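Local coordinates for SusD-like protein BACOVA_02651 (Bacteroides ovatus, PDB 5E75), which binds polysaccharide at the cell surface and probably captures xyloglucan before its transport into the periplasm for degradation, at residues F79-V93 with A109-Y121. Numbering follows the deposited sequence.
Sequences FYSVVTMANSVINAV and AIAEARLMRACAY. With EDO (1,2-ethanediol), chain C.
Arg-117 reaches across to Asn-87 and makes the one hydrogen bond between the two segments: NH1 of Arg-117 lies 2.7 Å from OD1 of Asn-87, with an N-H...O angle of 143°. OD1 sits at the guanidinium edge, close to its plane, while the amide and guanidinium planes are turned 66° apart. With CG anti to the backbone N and a bend at chi3, the arginine extends over the partner helix and fits as a knob among Val-83, Ala-86, Asn-87 and Ile-90. Both groups have a further partner: NH2 of Arg-117 forms a salt bridge with Asp-161, and ND2 of Asn-87 is hydrogen-bonded to OD1 of Asn-137. CD1 of Ile-90 lies over one face of the Arg-117 guanidinium, 3.8 Å from NH1 of Arg-117.

The segments run antiparallel (158°) with axes 8.4 Å apart, a helical-hairpin arrangement consistent with the TPR-like helical framework of SusD proteins. Small residues permit this spacing: CB of Ala-86 lies 3.3 Å from O of Ala-113, and CB of Ala-120 is 3.9 Å from CB of Val-82. Ile-90 is the reciprocal knob, seated among Ile-110, Ala-113, Arg-114 and Arg-117.

A CH-pi contact adds aromatic packing, CG2 of Val-83 standing over the face of the Tyr-121 ring, 4.0 Å from its centroid. Tyr-80 crosses Tyr-121 at about a right angle, and both hydroxyls bond to the carbonyl O of Ile-132.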
ATOM      1  N   PHE A  79      -1.330  13.548  -1.538  1.00 10.75           N
ATOM      2  CA  PHE A  79      -2.590  13.107  -2.083  1.00 10.26           C
ATOM      3  C   PHE A  79      -3.282  14.271  -2.788  1.00  9.59           C
ATOM      4  O   PHE A  79      -3.841  14.072  -3.865  1.00  9.88           O
ATOM      5  CB  PHE A  79      -3.493  12.521  -0.992  1.00 10.26           C
ATOM      6  CG  PHE A  79      -2.957  11.256  -0.361  1.00 10.51           C
ATOM      7  CD1 PHE A  79      -2.573  10.163  -1.132  1.00 10.59           C
ATOM      8  CD2 PHE A  79      -2.841  11.161   1.004  1.00 12.12           C
ATOM      9  CE1 PHE A  79      -2.075   8.994  -0.534  1.00 12.10           C
ATOM     10  CE2 PHE A  79      -2.343  10.007   1.600  1.00 11.05           C
ATOM     11  CZ  PHE A  79      -1.968   8.928   0.828  1.00  9.34           C
ATOM     12  N   TYR A  80      -3.248  15.465  -2.191  1.00  9.08           N
ATOM     13  CA  TYR A  80      -3.853  16.613  -2.873  1.00  9.89           C
ATOM     14  C   TYR A  80      -3.074  17.033  -4.123  1.00 11.25           C
ATOM     15  O   TYR A  80      -3.657  17.593  -5.036  1.00 11.12           O
ATOM     16  CB  TYR A  80      -4.133  17.789  -1.915  1.00  9.28           C
ATOM     17  CG  TYR A  80      -5.460  17.587  -1.229  1.00  9.32           C
ATOM     18  CD1 TYR A  80      -6.642  17.728  -1.938  1.00 10.80           C
ATOM     19  CD2 TYR A  80      -5.546  17.165   0.094  1.00 12.31           C
ATOM     20  CE1 TYR A  80      -7.862  17.513  -1.355  1.00 11.53           C
ATOM     21  CE2 TYR A  80      -6.793  16.934   0.690  1.00 11.40           C
ATOM     22  CZ  TYR A  80      -7.934  17.123  -0.051  1.00 11.51           C
ATOM     23  OH  TYR A  80      -9.169  16.893   0.526  1.00 13.46           O
ATOM     24  N   SER A  81      -1.789  16.716  -4.191  1.00 10.33           N
ATOM     25  CA  SER A  81      -1.035  16.933  -5.427  1.00 10.23           C
ATOM     26  C   SER A  81      -1.547  16.031  -6.548  1.00 11.32           C
ATOM     27  O   SER A  81      -1.651  16.438  -7.706  1.00 11.52           O
ATOM     28  CB  SER A  81       0.462  16.700  -5.198  1.00 13.64           C
ATOM     29  OG  SER A  81       1.040  17.740  -4.434  1.00 19.79           O
ATOM     30  N   VAL A  82      -1.882  14.788  -6.215  1.00  9.77           N
ATOM     31  CA  VAL A  82      -2.502  13.898  -7.194  1.00  9.07           C
ATOM     32  C   VAL A  82      -3.845  14.468  -7.660  1.00 10.08           C
ATOM     33  O   VAL A  82      -4.134  14.511  -8.866  1.00 10.05           O
ATOM     34  CB  VAL A  82      -2.699  12.450  -6.643  1.00  9.38           C
ATOM     35  CG1 VAL A  82      -3.370  11.574  -7.691  1.00  9.77           C
ATOM     36  CG2 VAL A  82      -1.375  11.830  -6.233  1.00 10.71           C
ATOM     37  N   VAL A  83      -4.679  14.884  -6.715  1.00 10.25           N
ATOM     38  CA  VAL A  83      -5.988  15.405  -7.048  1.00  9.20           C
ATOM     39  C   VAL A  83      -5.861  16.628  -7.943  1.00  9.87           C
ATOM     40  O   VAL A  83      -6.531  16.709  -8.973  1.00 10.68           O
ATOM     41  CB  VAL A  83      -6.786  15.777  -5.772  1.00  9.47           C
ATOM     42  CG1 VAL A  83      -8.089  16.506  -6.127  1.00 10.69           C
ATOM     43  CG2 VAL A  83      -7.053  14.515  -4.918  1.00 10.08           C
ATOM     44  N   THR A  84      -5.023  17.584  -7.554  1.00  9.89           N
ATOM     45  CA  THR A  84      -4.941  18.818  -8.339  1.00 10.59           C
ATOM     46  C   THR A  84      -4.250  18.584  -9.678  1.00 10.93           C
ATOM     47  O   THR A  84      -4.638  19.202 -10.679  1.00  9.91           O
ATOM     48  CB  THR A  84      -4.301  19.961  -7.558  1.00 15.00           C
ATOM     49  OG1 THR A  84      -2.985  19.609  -7.210  1.00 16.68           O
ATOM     50  CG2 THR A  84      -5.087  20.270  -6.293  1.00 18.94           C
ATOM     51  N   MET A  85      -3.259  17.703  -9.750  1.00  9.89           N
ATOM     52  CA  MET A  85      -2.715  17.352 -11.075  1.00 10.84           C
ATOM     53  C   MET A  85      -3.758  16.688 -11.986  1.00 11.00           C
ATOM     54  O   MET A  85      -3.824  16.965 -13.193  1.00 11.66           O
ATOM     55  CB  MET A  85      -1.471  16.463 -10.989  1.00 10.57           C
ATOM     56  CG  MET A  85      -0.837  16.294 -12.371  1.00 12.57           C
ATOM     57  SD  MET A  85       0.630  15.276 -12.447  1.00 13.89           S
ATOM     58  CE  MET A  85       1.728  16.212 -11.422  1.00 14.77           C
ATOM     59  N   ALA A  86      -4.542  15.774 -11.429  1.00 10.26           N
ATOM     60  CA  ALA A  86      -5.625  15.140 -12.175  1.00 10.33           C
ATOM     61  C   ALA A  86      -6.571  16.215 -12.718  1.00  9.81           C
ATOM     62  O   ALA A  86      -6.969  16.185 -13.894  1.00 10.54           O
ATOM     63  CB  ALA A  86      -6.388  14.156 -11.276  1.00 11.14           C
ATOM     64  N   ASN A  87      -6.950  17.155 -11.857  1.00 10.31           N
ATOM     65  CA  ASN A  87      -7.849  18.231 -12.279  1.00 10.03           C
ATOM     66  C   ASN A  87      -7.230  19.074 -13.408  1.00 10.16           C
ATOM     67  O   ASN A  87      -7.912  19.443 -14.370  1.00 11.95           O
ATOM     68  CB  ASN A  87      -8.235  19.108 -11.088  1.00 10.24           C
ATOM     69  CG  ASN A  87      -9.056  18.368 -10.062  1.00 10.55           C
ATOM     70  OD1 ASN A  87      -9.589  17.287 -10.334  1.00 11.68           O
ATOM     71  ND2 ASN A  87      -9.183  18.957  -8.885  1.00 11.31           N
ATOM     72  N   SER A  88      -5.934  19.331 -13.307  1.00 10.20           N
ATOM     73  CA  SER A  88      -5.241  20.095 -14.340  1.00 10.63           C
ATOM     74  C   SER A  88      -5.211  19.344 -15.663  1.00 13.01           C
ATOM     75  O   SER A  88      -5.409  19.951 -16.730  1.00 13.79           O
ATOM     76  CB  SER A  88      -3.831  20.440 -13.903  1.00 13.44           C
ATOM     77  OG  SER A  88      -3.842  21.400 -12.865  1.00 23.05           O
ATOM     78  N   VAL A  89      -4.953  18.041 -15.623  1.00 12.30           N
ATOM     79  CA  VAL A  89      -5.003  17.220 -16.829  1.00 11.14           C
ATOM     80  C   VAL A  89      -6.387  17.252 -17.476  1.00 13.10           C
ATOM     81  O   VAL A  89      -6.511  17.421 -18.688  1.00 13.95           O
ATOM     82  CB  VAL A  89      -4.601  15.752 -16.519  1.00 12.15           C
ATOM     83  CG1 VAL A  89      -4.967  14.810 -17.665  1.00 13.87           C
ATOM     84  CG2 VAL A  89      -3.131  15.681 -16.224  1.00 14.46           C
ATOM     85  N   ILE A  90      -7.441  17.092 -16.687  1.00 11.02           N
ATOM     86  CA  ILE A  90      -8.794  17.104 -17.225  1.00 12.17           C
ATOM     87  C   ILE A  90      -9.053  18.456 -17.907  1.00 14.91           C
ATOM     88  O   ILE A  90      -9.607  18.507 -19.010  1.00 16.47           O
ATOM     89  CB  ILE A  90      -9.831  16.789 -16.122  1.00 13.59           C
ATOM     90  CG1 ILE A  90      -9.680  15.339 -15.644  1.00 14.86           C
ATOM     91  CG2 ILE A  90     -11.254  17.014 -16.621  1.00 15.50           C
ATOM     92  CD1 ILE A  90     -10.371  15.076 -14.320  1.00 15.34           C
ATOM     93  N   ASN A  91      -8.625  19.533 -17.262  1.00 11.68           N
ATOM     94  CA  ASN A  91      -8.772  20.880 -17.838  1.00 14.46           C
ATOM     95  C   ASN A  91      -7.965  21.016 -19.128  1.00 15.10           C
ATOM     96  O   ASN A  91      -8.452  21.592 -20.104  1.00 15.73           O
ATOM     97  CB  ASN A  91      -8.346  21.947 -16.817  1.00 13.75           C
ATOM     98  CG  ASN A  91      -8.340  23.374 -17.392  1.00 19.80           C
ATOM     99  OD1 ASN A  91      -9.387  23.986 -17.541  1.00 30.38           O
ATOM    100  ND2 ASN A  91      -7.153  23.898 -17.688  1.00 25.56           N
ATOM    101  N   ALA A  92      -6.738  20.510 -19.139  1.00 14.27           N
ATOM    102  CA  ALA A  92      -5.879  20.615 -20.325  1.00 13.96           C
ATOM    103  C   ALA A  92      -6.460  19.864 -21.517  1.00 15.43           C
ATOM    104  O   ALA A  92      -6.313  20.305 -22.671  1.00 14.06           O
ATOM    105  CB  ALA A  92      -4.479  20.117 -20.025  1.00 18.25           C
ATOM    106  N   VAL A  93      -7.095  18.728 -21.270  1.00 14.06           N
ATOM    107  CA  VAL A  93      -7.730  17.967 -22.345  1.00 14.82           C
ATOM    108  C   VAL A  93      -8.797  18.832 -23.013  1.00 19.88           C
ATOM    109  O   VAL A  93      -8.952  18.824 -24.242  1.00 18.76           O
ATOM    110  CB  VAL A  93      -8.355  16.662 -21.817  1.00 14.05           C
ATOM    111  CG1 VAL A  93      -9.288  16.043 -22.868  1.00 16.16           C
ATOM    112  CG2 VAL A  93      -7.246  15.691 -21.405  1.00 14.67           C
ATOM    113  N   ALA A 109      -6.799  10.023 -21.369  1.00  9.20           N
ATOM    114  CA  ALA A 109      -6.136  10.948 -20.457  1.00  8.98           C
ATOM    115  C   ALA A 109      -7.040  11.336 -19.288  1.00  9.90           C
ATOM    116  O   ALA A 109      -6.602  11.367 -18.128  1.00  9.49           O
ATOM    117  CB  ALA A 109      -5.682  12.208 -21.212  1.00  9.54           C
ATOM    118  N   ILE A 110      -8.303  11.635 -19.582  1.00 10.01           N
ATOM    119  CA  ILE A 110      -9.264  11.924 -18.526  1.00 10.05           C
ATOM    120  C   ILE A 110      -9.415  10.708 -17.624  1.00 10.49           C
ATOM    121  O   ILE A 110      -9.477  10.844 -16.397  1.00 10.22           O
ATOM    122  CB  ILE A 110     -10.632  12.353 -19.096  1.00  9.46           C
ATOM    123  CG1 ILE A 110     -10.478  13.695 -19.825  1.00 12.26           C
ATOM    124  CG2 ILE A 110     -11.670  12.488 -17.984  1.00 11.90           C
ATOM    125  CD1 ILE A 110     -11.667  14.035 -20.746  1.00 13.31           C
ATOM    126  N   ALA A 111      -9.462   9.522 -18.218  1.00  9.53           N
ATOM    127  CA  ALA A 111      -9.618   8.296 -17.432  1.00  8.80           C
ATOM    128  C   ALA A 111      -8.424   8.043 -16.511  1.00  9.72           C
ATOM    129  O   ALA A 111      -8.608   7.629 -15.368  1.00  9.58           O
ATOM    130  CB  ALA A 111      -9.845   7.094 -18.349  1.00  9.77           C
ATOM    131  N   GLU A 112      -7.203   8.284 -16.995  1.00  9.59           N
ATOM    132  CA  GLU A 112      -6.037   8.103 -16.140  1.00  8.80           C
ATOM    133  C   GLU A 112      -6.060   9.112 -15.001  1.00 10.05           C
ATOM    134  O   GLU A 112      -5.756   8.759 -13.854  1.00  9.37           O
ATOM    135  CB  GLU A 112      -4.762   8.252 -16.956  1.00 10.93           C
ATOM    136  CG  GLU A 112      -4.536   7.127 -17.944  1.00 13.48           C
ATOM    137  CD  GLU A 112      -3.309   7.377 -18.792  1.00 17.89           C
ATOM    138  OE1 GLU A 112      -3.322   8.318 -19.614  1.00 24.90           O
ATOM    139  OE2 GLU A 112      -2.300   6.685 -18.601  1.00 14.16           O
ATOM    140  N   ALA A 113      -6.416  10.360 -15.298  1.00  8.87           N
ATOM    141  CA  ALA A 113      -6.522  11.398 -14.281  1.00  8.48           C
ATOM    142  C   ALA A 113      -7.562  10.988 -13.235  1.00  9.51           C
ATOM    143  O   ALA A 113      -7.292  11.052 -12.037  1.00  9.49           O
ATOM    144  CB  ALA A 113      -6.894  12.719 -14.915  1.00  9.76           C
ATOM    145  N   ARG A 114      -8.742  10.557 -13.674  1.00  9.44           N
ATOM    146  CA  ARG A 114      -9.797  10.219 -12.730  1.00  8.88           C
ATOM    147  C   ARG A 114      -9.455   8.951 -11.932  1.00  9.62           C
ATOM    148  O   ARG A 114      -9.793   8.848 -10.752  1.00  9.29           O
ATOM    149  CB  ARG A 114     -11.143  10.091 -13.442  1.00  9.91           C
ATOM    150  CG  ARG A 114     -11.592  11.420 -14.028  1.00 11.56           C
ATOM    151  CD  ARG A 114     -13.021  11.399 -14.557  1.00 10.94           C
ATOM    152  NE  ARG A 114     -13.999  11.308 -13.479  1.00 11.48           N
ATOM    153  CZ  ARG A 114     -15.312  11.404 -13.650  1.00 11.11           C
ATOM    154  NH1 ARG A 114     -15.818  11.605 -14.860  1.00 14.84           N
ATOM    155  NH2 ARG A 114     -16.118  11.307 -12.603  1.00 12.19           N
ATOM    156  N   LEU A 115      -8.750   8.006 -12.543  1.00  8.84           N
ATOM    157  CA  LEU A 115      -8.281   6.828 -11.804  1.00  8.87           C
ATOM    158  C   LEU A 115      -7.347   7.235 -10.680  1.00  9.60           C
ATOM    159  O   LEU A 115      -7.465   6.743  -9.552  1.00  8.84           O
ATOM    160  CB  LEU A 115      -7.577   5.852 -12.754  1.00 10.33           C
ATOM    161  CG  LEU A 115      -6.885   4.625 -12.133  1.00 11.49           C
ATOM    162  CD1 LEU A 115      -7.875   3.794 -11.347  1.00 11.88           C
ATOM    163  CD2 LEU A 115      -6.179   3.739 -13.172  1.00 11.97           C
ATOM    164  N   MET A 116      -6.403   8.120 -10.970  1.00  8.68           N
ATOM    165  CA  MET A 116      -5.456   8.538  -9.946  1.00  8.62           C
ATOM    166  C   MET A 116      -6.143   9.356  -8.871  1.00  9.07           C
ATOM    167  O   MET A 116      -5.854   9.184  -7.682  1.00  9.32           O
ATOM    168  CB  MET A 116      -4.276   9.303 -10.539  1.00  9.35           C
ATOM    169  CG  MET A 116      -3.405   8.466 -11.434  1.00 10.68           C
ATOM    170  SD  MET A 116      -2.673   7.090 -10.560  1.00 10.91           S
ATOM    171  CE  MET A 116      -1.594   6.423 -11.819  1.00 15.11           C
ATOM    172  N   ARG A 117      -7.066  10.226  -9.256  1.00  9.05           N
ATOM    173  CA  ARG A 117      -7.822  11.003  -8.288  1.00  8.89           C
ATOM    174  C   ARG A 117      -8.612  10.081  -7.355  1.00  8.35           C
ATOM    175  O   ARG A 117      -8.659  10.299  -6.136  1.00  8.93           O
ATOM    176  CB  ARG A 117      -8.754  11.969  -9.028  1.00  8.04           C
ATOM    177  CG  ARG A 117      -9.488  12.954  -8.125  1.00  9.33           C
ATOM    178  CD  ARG A 117     -10.185  14.043  -8.905  1.00  8.95           C
ATOM    179  NE  ARG A 117     -11.306  13.565  -9.677  1.00  9.55           N
ATOM    180  CZ  ARG A 117     -11.983  14.323 -10.537  1.00 11.29           C
ATOM    181  NH1 ARG A 117     -11.651  15.598 -10.735  1.00 12.58           N
ATOM    182  NH2 ARG A 117     -13.006  13.806 -11.183  1.00 12.51           N
ATOM    183  N   ALA A 118      -9.199   9.035  -7.918  1.00  7.97           N
ATOM    184  CA  ALA A 118      -9.925   8.050  -7.132  1.00  7.81           C
ATOM    185  C   ALA A 118      -9.005   7.350  -6.152  1.00  7.97           C
ATOM    186  O   ALA A 118      -9.346   7.180  -4.985  1.00  8.31           O
ATOM    187  CB  ALA A 118     -10.610   7.026  -8.039  1.00  8.79           C
ATOM    188  N   CYS A 119      -7.836   6.927  -6.614  1.00  8.47           N
ATOM    189  CA  CYS A 119      -6.901   6.290  -5.713  1.00  8.71           C
ATOM    190  C   CYS A 119      -6.471   7.194  -4.571  1.00  8.80           C
ATOM    191  O   CYS A 119      -6.382   6.747  -3.426  1.00  8.73           O
ATOM    192  CB  CYS A 119      -5.672   5.790  -6.466  1.00  9.80           C
ATOM    193  SG  CYS A 119      -5.977   4.375  -7.581  1.00 10.82           S
ATOM    194  N   ALA A 120      -6.166   8.444  -4.863  1.00  8.00           N
ATOM    195  CA  ALA A 120      -5.778   9.388  -3.836  1.00  8.11           C
ATOM    196  C   ALA A 120      -6.881   9.559  -2.795  1.00  8.08           C
ATOM    197  O   ALA A 120      -6.611   9.500  -1.601  1.00  8.80           O
ATOM    198  CB  ALA A 120      -5.395  10.723  -4.465  1.00  9.33           C
ATOM    199  N   TYR A 121      -8.114   9.761  -3.243  1.00  8.09           N
ATOM    200  CA  TYR A 121      -9.220   9.920  -2.308  1.00  8.32           C
ATOM    201  C   TYR A 121      -9.478   8.636  -1.525  1.00  7.93           C
ATOM    202  O   TYR A 121      -9.833   8.699  -0.359  1.00  7.82           O
ATOM    203  CB  TYR A 121     -10.497  10.440  -2.992  1.00  8.64           C
ATOM    204  CG  TYR A 121     -10.527  11.937  -3.136  1.00  8.85           C
ATOM    205  CD1 TYR A 121     -10.486  12.755  -2.025  1.00 11.12           C
ATOM    206  CD2 TYR A 121     -10.567  12.549  -4.384  1.00  9.74           C
ATOM    207  CE1 TYR A 121     -10.495  14.128  -2.132  1.00 10.83           C
ATOM    208  CE2 TYR A 121     -10.583  13.928  -4.499  1.00  9.38           C
ATOM    209  CZ  TYR A 121     -10.548  14.719  -3.378  1.00  9.96           C
ATOM    210  OH  TYR A 121     -10.552  16.103  -3.500  1.00 10.21           O
TER
HETATM  211  C1  EDO C 602      -6.360   1.428  -3.686  1.00 19.77           C
HETATM  212  O1  EDO C 602      -6.047   0.701  -2.501  1.00 23.84           O
HETATM  213  C2  EDO C 602      -5.578   2.734  -3.740  1.00 21.04           C
HETATM  214  O2  EDO C 602      -6.257   3.773  -3.032  1.00 15.39           O